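Trehalose-6-phosphate phosphatase (Cryptococcus neoformans, PDB 5DX9) is a phosphatase of the HAD clan that holds a magnesium ion beside a glycan-binding pocket. Local coordinates at residues N19-L24 with V204-C209; N103-L108 with V183-V188; N235-M240 with D260-I265. All blocks are in the same frame, centred on the assembly; numbering follows the deposited sequence.

Contact 1 (N19-L24 with V204-C209)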
loop_
_atom_site.group_PDB
_atom_site.type_symbol
_atom_site.label_atom_id
_atom_site.label_comp_id
_atom_site.label_asym_id
_atom_site.label_seq_id
_atom_site.Cartn_x
_atom_site.Cartn_y
_atom_site.Cartn_z
ATOM N N ASN A 19 -7.379 -1.870 -21.860
ATOM C CA ASN A 19 -6.219 -1.466 -22.649
ATOM C C ASN A 19 -4.984 -1.269 -21.778
ATOM O O ASN A 19 -3.904 -1.765 -22.098
ATOM C CB ASN A 19 -6.523 -0.183 -23.423
ATOM C CG ASN A 19 -7.614 -0.375 -24.461
ATOM O OD1 ASN A 19 -7.670 -1.406 -25.137
ATOM N ND2 ASN A 19 -8.492 0.616 -24.588
ATOM N N LYS A 20 -5.148 -0.539 -20.677
ATOM C CA LYS A 20 -4.061 -0.345 -19.723
ATOM C C LYS A 20 -4.542 -0.586 -18.296
ATOM O O LYS A 20 -5.505 0.030 -17.841
ATOM C CB LYS A 20 -3.466 1.056 -19.852
ATOM C CG LYS A 20 -2.068 1.170 -19.270
ATOM C CD LYS A 20 -1.115 1.808 -20.263
ATOM C CE LYS A 20 0.328 1.468 -19.944
ATOM N NZ LYS A 20 0.601 0.016 -20.155
ATOM N N ARG A 21 -3.857 -1.478 -17.589
ATOM C CA ARG A 21 -4.313 -1.921 -16.278
ATOM C C ARG A 21 -3.350 -1.541 -15.150
ATOM O O ARG A 21 -2.161 -1.860 -15.195
ATOM C CB ARG A 21 -4.532 -3.435 -16.298
ATOM C CG ARG A 21 -5.508 -3.883 -17.381
ATOM C CD ARG A 21 -5.772 -5.375 -17.322
ATOM N NE ARG A 21 -4.622 -6.143 -17.785
ATOM C CZ ARG A 21 -4.587 -6.823 -18.927
ATOM N NH1 ARG A 21 -5.647 -6.842 -19.723
ATOM N NH2 ARG A 21 -3.491 -7.489 -19.267
ATOM N N LEU A 22 -3.880 -0.850 -14.146
ATOM C CA LEU A 22 -3.118 -0.510 -12.949
ATOM C C LEU A 22 -3.372 -1.557 -11.869
ATOM O O LEU A 22 -4.486 -1.676 -11.359
ATOM C CB LEU A 22 -3.496 0.888 -12.452
ATOM C CG LEU A 22 -2.582 1.548 -11.415
ATOM C CD1 LEU A 22 -1.147 1.608 -11.918
ATOM C CD2 LEU A 22 -3.087 2.944 -11.076
ATOM N N LEU A 23 -2.340 -2.325 -11.532
ATOM C CA LEU A 23 -2.488 -3.413 -10.573
ATOM C C LEU A 23 -1.665 -3.154 -9.312
ATOM O O LEU A 23 -0.434 -3.180 -9.342
ATOM C CB LEU A 23 -2.084 -4.746 -11.206
ATOM C CG LEU A 23 -2.802 -5.123 -12.505
ATOM C CD1 LEU A 23 -2.341 -6.497 -13.005
ATOM C CD2 LEU A 23 -4.313 -5.080 -12.317
ATOM N N LEU A 24 -2.357 -2.920 -8.203
ATOM C CA LEU A 24 -1.703 -2.503 -6.968
ATOM C C LEU A 24 -1.895 -3.518 -5.849
ATOM O O LEU A 24 -3.022 -3.800 -5.441
ATOM C CB LEU A 24 -2.234 -1.137 -6.542
ATOM C CG LEU A 24 -2.176 -0.089 -7.657
ATOM C CD1 LEU A 24 -2.893 1.191 -7.251
ATOM C CD2 LEU A 24 -0.732 0.191 -8.056
ATOM N N VAL A 204 -5.288 4.531 -17.852
ATOM C CA VAL A 204 -5.744 3.348 -17.133
ATOM C C VAL A 204 -7.265 3.237 -17.175
ATOM O O VAL A 204 -7.972 4.209 -16.907
ATOM C CB VAL A 204 -5.273 3.367 -15.668
ATOM C CG1 VAL A 204 -6.006 2.314 -14.855
ATOM C CG2 VAL A 204 -3.774 3.159 -15.599
ATOM N N ASP A 205 -7.766 2.055 -17.521
ATOM C CA ASP A 205 -9.208 1.829 -17.585
ATOM C C ASP A 205 -9.631 0.646 -16.714
ATOM O O ASP A 205 -10.802 0.267 -16.689
ATOM C CB ASP A 205 -9.658 1.614 -19.036
ATOM C CG ASP A 205 -8.891 0.508 -19.728
ATOM O OD1 ASP A 205 -7.830 0.108 -19.208
ATOM O OD2 ASP A 205 -9.345 0.040 -20.795
ATOM N N LEU A 206 -8.671 0.065 -16.004
ATOM C CA LEU A 206 -8.969 -0.946 -14.994
ATOM C C LEU A 206 -7.987 -0.814 -13.843
ATOM O O LEU A 206 -6.775 -0.900 -14.043
ATOM C CB LEU A 206 -8.901 -2.357 -15.577
ATOM C CG LEU A 206 -9.257 -3.482 -14.603
ATOM C CD1 LEU A 206 -10.755 -3.519 -14.349
ATOM C CD2 LEU A 206 -8.766 -4.825 -15.106
ATOM N N ILE A 207 -8.507 -0.597 -12.641
ATOM C CA ILE A 207 -7.658 -0.519 -11.462
ATOM C C ILE A 207 -7.993 -1.621 -10.467
ATOM O O ILE A 207 -9.145 -1.780 -10.063
ATOM C CB ILE A 207 -7.779 0.845 -10.754
ATOM C CG1 ILE A 207 -7.265 1.966 -11.658
ATOM C CG2 ILE A 207 -6.996 0.836 -9.449
ATOM C CD1 ILE A 207 -7.324 3.335 -11.016
ATOM N N PHE A 208 -6.979 -2.390 -10.088
ATOM C CA PHE A 208 -7.119 -3.336 -8.994
ATOM C C PHE A 208 -6.202 -2.921 -7.850
ATOM O O PHE A 208 -5.039 -2.584 -8.069
ATOM C CB PHE A 208 -6.799 -4.762 -9.439
ATOM C CG PHE A 208 -6.939 -5.775 -8.340
ATOM C CD1 PHE A 208 -8.165 -6.360 -8.072
ATOM C CD2 PHE A 208 -5.851 -6.122 -7.555
ATOM C CE1 PHE A 208 -8.300 -7.285 -7.055
ATOM C CE2 PHE A 208 -5.979 -7.045 -6.536
ATOM C CZ PHE A 208 -7.208 -7.626 -6.285
ATOM N N CYS A 209 -6.739 -2.938 -6.634
ATOM C CA CYS A 209 -5.980 -2.574 -5.442
ATOM C C CYS A 209 -6.420 -3.437 -4.271
ATOM O O CYS A 209 -7.608 -3.505 -3.959
ATOM C CB CYS A 209 -6.166 -1.089 -5.110
ATOM S SG CYS A 209 -5.238 -0.483 -3.660
#
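The carboxylate of Asp-205 acts as a flat, two-pronged acceptor for the backbone at Asn-19 and Lys-20. At one prong the syn lone pair of OD2 takes a nearly straight bond, 2.9 Å from Asn-19 N to Asp-205 OD2. The other prong is also met on its syn side, but by a donor lifted 33° out of the carboxylate plane, with Lys-20 N 3.1 Å from Asp-205 OD1. The Asn-19 amide is turned only 18° from the carboxylate plane, although the two side chains cross at about a right angle. With chi1 at 54°, Asp-205 CG stands between its own backbone N and carbonyl carbon, and the side chain's end comes nearer to 19-24. Asp-205 N returns a bond to Lys-20 O, so three bonds join this end. Further along, Phe-208 CB, at the root of the ring, meets Leu-23 CD2 at 3.8 Å; the ring itself packs edge-to-face with Phe-298 and also meets Phe-11. The segments run on as neighbouring central strands of the Rossmann-like HAD core, with almost parallel axes. They run toward the magnesium ligands Asn-26 and Asp-28 after one strand and Asp-212 after the other. Their pairing alternates in direction: Leu-22 N to Leu-206 O is 2.9 Å, Phe-208 N donates back to Leu-22 O, and Leu-24 N reaches Phe-208 O at 2.7 Å. On the face of Leu-22 and Ile-207, Leu-22 CB lies against both methyls of Val-204, 3.8 Å from Val-204 CG1, and helix 190-200 covers this side. On the other face Arg-21 CD touches Leu-206 CD2 at 3.8 Å; the Arg-21 guanidinium forms a salt bridge with Asp-57, a hydrogen bond with Asn-60 and a cation-pi contact with Tyr-15.

Contact 2 (N103-L108 with V183-V188)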
loop_
_atom_site.group_PDB
_atom_site.type_symbol
_atom_site.label_atom_id
_atom_site.label_comp_id
_atom_site.label_asym_id
_atom_site.label_seq_id
_atom_site.Cartn_x
_atom_site.Cartn_y
_atom_site.Cartn_z
ATOM N N ASN A 103 13.192 9.205 -2.670
ATOM C CA ASN A 103 12.828 9.564 -1.303
ATOM C C ASN A 103 11.759 10.651 -1.282
ATOM O O ASN A 103 12.026 11.809 -1.600
ATOM C CB ASN A 103 14.053 10.023 -0.512
ATOM C CG ASN A 103 13.770 10.162 0.980
ATOM O OD1 ASN A 103 12.624 10.342 1.399
ATOM N ND2 ASN A 103 14.820 10.074 1.789
HETATM N N MSE A 104 10.552 10.264 -0.891
HETATM C CA MSE A 104 9.415 11.174 -0.848
HETATM C C MSE A 104 9.456 12.068 0.393
HETATM O O MSE A 104 8.601 12.939 0.572
HETATM C CB MSE A 104 8.108 10.374 -0.874
HETATM C CG MSE A 104 7.040 10.910 -1.815
HETATM SE SE MSE A 104 7.581 10.832 -3.685
HETATM C CE MSE A 104 8.668 9.217 -3.617
ATOM N N THR A 105 10.458 11.859 1.242
ATOM C CA THR A 105 10.496 12.496 2.556
ATOM C C THR A 105 11.578 13.566 2.711
ATOM O O THR A 105 11.691 14.181 3.771
ATOM C CB THR A 105 10.709 11.449 3.664
ATOM O OG1 THR A 105 12.025 10.893 3.549
ATOM C CG2 THR A 105 9.677 10.333 3.551
ATOM N N GLU A 106 12.366 13.786 1.661
ATOM C CA GLU A 106 13.491 14.718 1.724
ATOM C C GLU A 106 13.107 16.091 2.271
ATOM O O GLU A 106 13.863 16.693 3.033
ATOM C CB GLU A 106 14.123 14.881 0.340
ATOM C CG GLU A 106 15.235 13.891 0.041
ATOM C CD GLU A 106 16.578 14.570 -0.161
ATOM O OE1 GLU A 106 16.663 15.801 0.046
ATOM O OE2 GLU A 106 17.548 13.873 -0.531
ATOM N N ALA A 107 11.928 16.572 1.892
ATOM C CA ALA A 107 11.482 17.905 2.286
ATOM C C ALA A 107 10.730 17.906 3.616
ATOM O O ALA A 107 10.154 18.922 4.010
ATOM C CB ALA A 107 10.610 18.507 1.192
ATOM N N LEU A 108 10.739 16.773 4.309
ATOM C CA LEU A 108 9.986 16.640 5.552
ATOM C C LEU A 108 10.894 16.656 6.781
ATOM O O LEU A 108 12.063 16.274 6.711
ATOM C CB LEU A 108 9.155 15.355 5.531
ATOM C CG LEU A 108 8.176 15.212 4.365
ATOM C CD1 LEU A 108 7.526 13.837 4.374
ATOM C CD2 LEU A 108 7.125 16.308 4.419
ATOM N N VAL A 183 5.409 4.298 13.573
ATOM C CA VAL A 183 5.352 5.744 13.421
ATOM C C VAL A 183 5.909 6.101 12.058
ATOM O O VAL A 183 6.988 5.643 11.686
ATOM C CB VAL A 183 6.141 6.480 14.518
ATOM C CG1 VAL A 183 5.992 7.985 14.353
ATOM C CG2 VAL A 183 5.672 6.041 15.895
ATOM N N ARG A 184 5.158 6.901 11.309
ATOM C CA ARG A 184 5.572 7.323 9.975
ATOM C C ARG A 184 5.461 8.828 9.852
ATOM O O ARG A 184 4.833 9.475 10.686
ATOM C CB ARG A 184 4.717 6.660 8.893
ATOM C CG ARG A 184 3.271 7.145 8.865
ATOM C CD ARG A 184 2.631 6.910 7.504
ATOM N NE ARG A 184 1.174 6.934 7.579
ATOM C CZ ARG A 184 0.434 8.040 7.590
ATOM N NH1 ARG A 184 1.007 9.237 7.538
ATOM N NH2 ARG A 184 -0.886 7.947 7.661
ATOM N N PRO A 185 6.073 9.391 8.803
ATOM C CA PRO A 185 5.892 10.813 8.518
ATOM C C PRO A 185 4.423 11.093 8.244
ATOM O O PRO A 185 3.763 10.291 7.580
ATOM C CB PRO A 185 6.751 11.039 7.270
ATOM C CG PRO A 185 7.723 9.903 7.258
ATOM C CD PRO A 185 6.972 8.742 7.837
ATOM N N LEU A 186 3.921 12.208 8.761
ATOM C CA LEU A 186 2.507 12.535 8.643
ATOM C C LEU A 186 2.079 12.756 7.199
ATOM O O LEU A 186 0.947 12.449 6.831
ATOM C CB LEU A 186 2.180 13.782 9.468
ATOM C CG LEU A 186 0.745 14.299 9.330
ATOM C CD1 LEU A 186 -0.248 13.286 9.889
ATOM C CD2 LEU A 186 0.586 15.657 10.008
ATOM N N ALA A 187 2.990 13.278 6.384
ATOM C CA ALA A 187 2.636 13.774 5.056
ATOM C C ALA A 187 2.682 12.706 3.964
ATOM O O ALA A 187 2.413 12.995 2.799
ATOM C CB ALA A 187 3.544 14.940 4.684
ATOM N N VAL A 188 3.020 11.474 4.330
ATOM C CA VAL A 188 3.014 10.387 3.359
ATOM C C VAL A 188 2.057 9.275 3.768
ATOM O O VAL A 188 1.841 9.026 4.954
ATOM C CB VAL A 188 4.416 9.781 3.168
ATOM C CG1 VAL A 188 5.415 10.866 2.794
ATOM C CG2 VAL A 188 4.852 9.035 4.426
#
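Leu-108 presents its two methyls to different parts of the turn from Pro-185 to Val-188, and CD1 serves the buried side. It sits 4.0 Å from Val-188 CG1, and 4.1 Å separates Leu-108 CD1 from Pro-185 CB, with the leucine and proline side chains at about a right angle. Chi1 of -57° holds Leu-108 CG anti to the carbonyl carbon, and chi2 of 174° sets CD1 anti to CA. The shortest approach is nevertheless on the exposed flank, where Leu-108 CD2 meets Ala-187 CB at 3.8 Å. Segment 103-108 leads from edge strand 102-103 toward helix 112-125, while residues 183-188 hold the end of strand 180-185 and the turn toward helix 190-200. The pair thus lies where the core and the cap are joined, consistent with a C2-type cap of this clan. Each segment bends in a type I beta turn, Thr-105 to Leu-108 and Pro-185 to Val-188, and the side-chain contacts between them are apolar. Away from Leu-108 the packing is loose. Thr-105 CG2 stays 4.2 Å from Pro-185 CG, and the selenomethionine Met-104 starts toward the other segment but ends away from it, against Val-93. The whole contact buries just 190 Å². The second turn is tied from its own strand, as Arg-184 NH1 bonds Pro-185 O at 3.0 Å, with the acceptor 4° out of the guanidinium plane.

Contact 3 (N235-M240 with D260-I265)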
loop_
_atom_site.group_PDB
_atom_site.type_symbol
_atom_site.label_atom_id
_atom_site.label_comp_id
_atom_site.label_asym_id
_atom_site.label_seq_id
_atom_site.Cartn_x
_atom_site.Cartn_y
_atom_site.Cartn_z
ATOM N N ASN A 235 -21.481 12.096 -19.071
ATOM C CA ASN A 235 -20.201 11.781 -19.692
ATOM C C ASN A 235 -19.141 12.824 -19.353
ATOM O O ASN A 235 -18.206 13.044 -20.124
ATOM C CB ASN A 235 -20.357 11.669 -21.211
ATOM C CG ASN A 235 -21.281 10.536 -21.621
ATOM O OD1 ASN A 235 -21.810 9.812 -20.774
ATOM N ND2 ASN A 235 -21.489 10.382 -22.927
ATOM N N ASN A 236 -19.295 13.462 -18.197
ATOM C CA ASN A 236 -18.359 14.492 -17.759
ATOM C C ASN A 236 -16.934 13.970 -17.641
ATOM O O ASN A 236 -16.719 12.805 -17.312
ATOM C CB ASN A 236 -18.803 15.075 -16.418
ATOM C CG ASN A 236 -20.130 15.785 -16.509
ATOM O OD1 ASN A 236 -20.435 16.423 -17.517
ATOM N ND2 ASN A 236 -20.938 15.668 -15.465
ATOM N N PRO A 237 -15.953 14.840 -17.923
ATOM C CA PRO A 237 -14.537 14.493 -17.788
ATOM C C PRO A 237 -14.115 14.430 -16.326
ATOM O O PRO A 237 -14.438 15.338 -15.558
ATOM C CB PRO A 237 -13.814 15.640 -18.512
ATOM C CG PRO A 237 -14.891 16.415 -19.234
ATOM C CD PRO A 237 -16.135 16.206 -18.440
ATOM N N VAL A 238 -13.412 13.371 -15.942
ATOM C CA VAL A 238 -12.828 13.307 -14.608
ATOM C C VAL A 238 -11.412 13.867 -14.653
ATOM O O VAL A 238 -10.492 13.224 -15.155
ATOM C CB VAL A 238 -12.812 11.873 -14.049
ATOM C CG1 VAL A 238 -12.259 10.905 -15.080
ATOM C CG2 VAL A 238 -12.009 11.817 -12.755
ATOM N N VAL A 239 -11.252 15.081 -14.140
ATOM C CA VAL A 239 -9.972 15.771 -14.181
ATOM C C VAL A 239 -9.227 15.623 -12.860
ATOM O O VAL A 239 -9.833 15.646 -11.788
ATOM C CB VAL A 239 -10.155 17.266 -14.501
ATOM C CG1 VAL A 239 -8.826 18.000 -14.409
ATOM C CG2 VAL A 239 -10.777 17.437 -15.877
HETATM N N MSE A 240 -7.910 15.475 -12.941
HETATM C CA MSE A 240 -7.094 15.320 -11.746
HETATM C C MSE A 240 -5.906 16.277 -11.729
HETATM O O MSE A 240 -5.095 16.289 -12.656
HETATM C CB MSE A 240 -6.598 13.883 -11.628
HETATM C CG MSE A 240 -5.821 13.616 -10.361
HETATM SE SE MSE A 240 -4.996 11.859 -10.339
HETATM C CE MSE A 240 -4.134 12.005 -8.593
ATOM N N ASP A 260 -3.158 19.646 -15.515
ATOM C CA ASP A 260 -4.203 18.760 -15.024
ATOM C C ASP A 260 -4.421 17.672 -16.062
ATOM O O ASP A 260 -4.271 17.916 -17.259
ATOM C CB ASP A 260 -5.501 19.527 -14.764
ATOM C CG ASP A 260 -5.370 20.530 -13.638
ATOM O OD1 ASP A 260 -4.227 20.834 -13.241
ATOM O OD2 ASP A 260 -6.411 21.017 -13.151
ATOM N N VAL A 261 -4.770 16.473 -15.615
ATOM C CA VAL A 261 -4.971 15.374 -16.548
ATOM C C VAL A 261 -6.408 14.862 -16.519
ATOM O O VAL A 261 -7.079 14.917 -15.487
ATOM C CB VAL A 261 -4.015 14.205 -16.253
ATOM C CG1 VAL A 261 -4.531 13.379 -15.091
ATOM C CG2 VAL A 261 -3.855 13.337 -17.483
ATOM N N GLU A 262 -6.879 14.378 -17.663
ATOM C CA GLU A 262 -8.171 13.709 -17.733
ATOM C C GLU A 262 -7.989 12.210 -17.553
ATOM O O GLU A 262 -7.291 11.566 -18.337
ATOM C CB GLU A 262 -8.868 13.994 -19.062
ATOM C CG GLU A 262 -9.848 15.149 -19.018
ATOM C CD GLU A 262 -10.696 15.234 -20.272
ATOM O OE1 GLU A 262 -11.050 16.363 -20.676
ATOM O OE2 GLU A 262 -11.011 14.170 -20.851
ATOM N N LEU A 263 -8.613 11.657 -16.518
ATOM C CA LEU A 263 -8.499 10.229 -16.243
ATOM C C LEU A 263 -9.464 9.421 -17.102
ATOM O O LEU A 263 -10.596 9.834 -17.343
ATOM C CB LEU A 263 -8.755 9.942 -14.761
ATOM C CG LEU A 263 -7.795 10.600 -13.770
ATOM C CD1 LEU A 263 -8.100 10.144 -12.348
ATOM C CD2 LEU A 263 -6.354 10.291 -14.144
ATOM N N THR A 264 -9.004 8.262 -17.560
ATOM C CA THR A 264 -9.837 7.365 -18.347
ATOM C C THR A 264 -10.698 6.498 -17.435
ATOM O O THR A 264 -11.807 6.105 -17.796
ATOM C CB THR A 264 -8.983 6.459 -19.253
ATOM O OG1 THR A 264 -8.225 7.268 -20.161
ATOM C CG2 THR A 264 -9.864 5.492 -20.037
ATOM N N ILE A 265 -10.175 6.213 -16.247
ATOM C CA ILE A 265 -10.829 5.302 -15.314
ATOM C C ILE A 265 -12.212 5.787 -14.884
ATOM O O ILE A 265 -12.413 6.973 -14.634
ATOM C CB ILE A 265 -9.967 5.085 -14.052
ATOM C CG1 ILE A 265 -10.542 3.956 -13.203
ATOM C CG2 ILE A 265 -9.859 6.373 -13.247
ATOM C CD1 ILE A 265 -10.534 2.617 -13.902
#
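Val-238 and Leu-263 meet aslant, with the CG1 methyl of the valine laid against the start of the leucine. Val-238 CG1 is 3.6 Å from Leu-263 CB and 3.0 Å from Leu-263 O, a tight approach to a carbonyl whose hydrogen bond comes from Arg-266. The chi1 of 48° puts that methyl between the valine's own N and carbonyl carbon. Met-240, a selenomethionine with an extended chain, crosses Leu-263 at a slant too, its SE 4.1 Å from Leu-263 CD1. Val-261 CG1 touches Met-240 CB, and the end of Met-240 continues onto Arg-195 and Tyr-199 of helix 190-200. These four residues form the inner face of a small two-stranded antiparallel sheet, whose strands, angled at 135°, are joined by a connection holding two short helices. Val-239 and Glu-262 are its non-hydrogen-bonded pair. Backbone bonds flank them: Leu-263 N to Val-238 O at 2.8 Å on one side, and on the other Met-240 N to Val-261 O at 2.7 Å with Val-261 N donating back to Met-240 O. The outer face is more exposed. There Val-239 splits its methyls, CG1 to Asp-260 CB at 3.7 Å and CG2 to Glu-262 CG at 4.0 Å. Glu-262 and Pro-237 lie side by side, pointing the same way, and Pro-237 CB lies 3.6 Å from Glu-262 OE1.

Overall arrangement
Contact 1 lies in the central sheet, with the Cys-209 side chain about 11 Å from the magnesium ion. Contact 2 is centred 26 Å from contact 1, and their nearest atoms are about 14 Å apart. The side chains of Pro-185 and Cys-209 are each about 11 Å from the bound 6-O-phosphono-alpha-D-glucopyranose. Contact 3, centred 15 Å from contact 1, touches it directly, with Thr-264 CB 3.4 Å from Val-204 O and Ile-265 CD1 packed on the start of 204-209. Contacts 2 and 3 stay apart, about 13 Å between nearest atoms, yet helix 190-200 follows 183-188 and packs on both others.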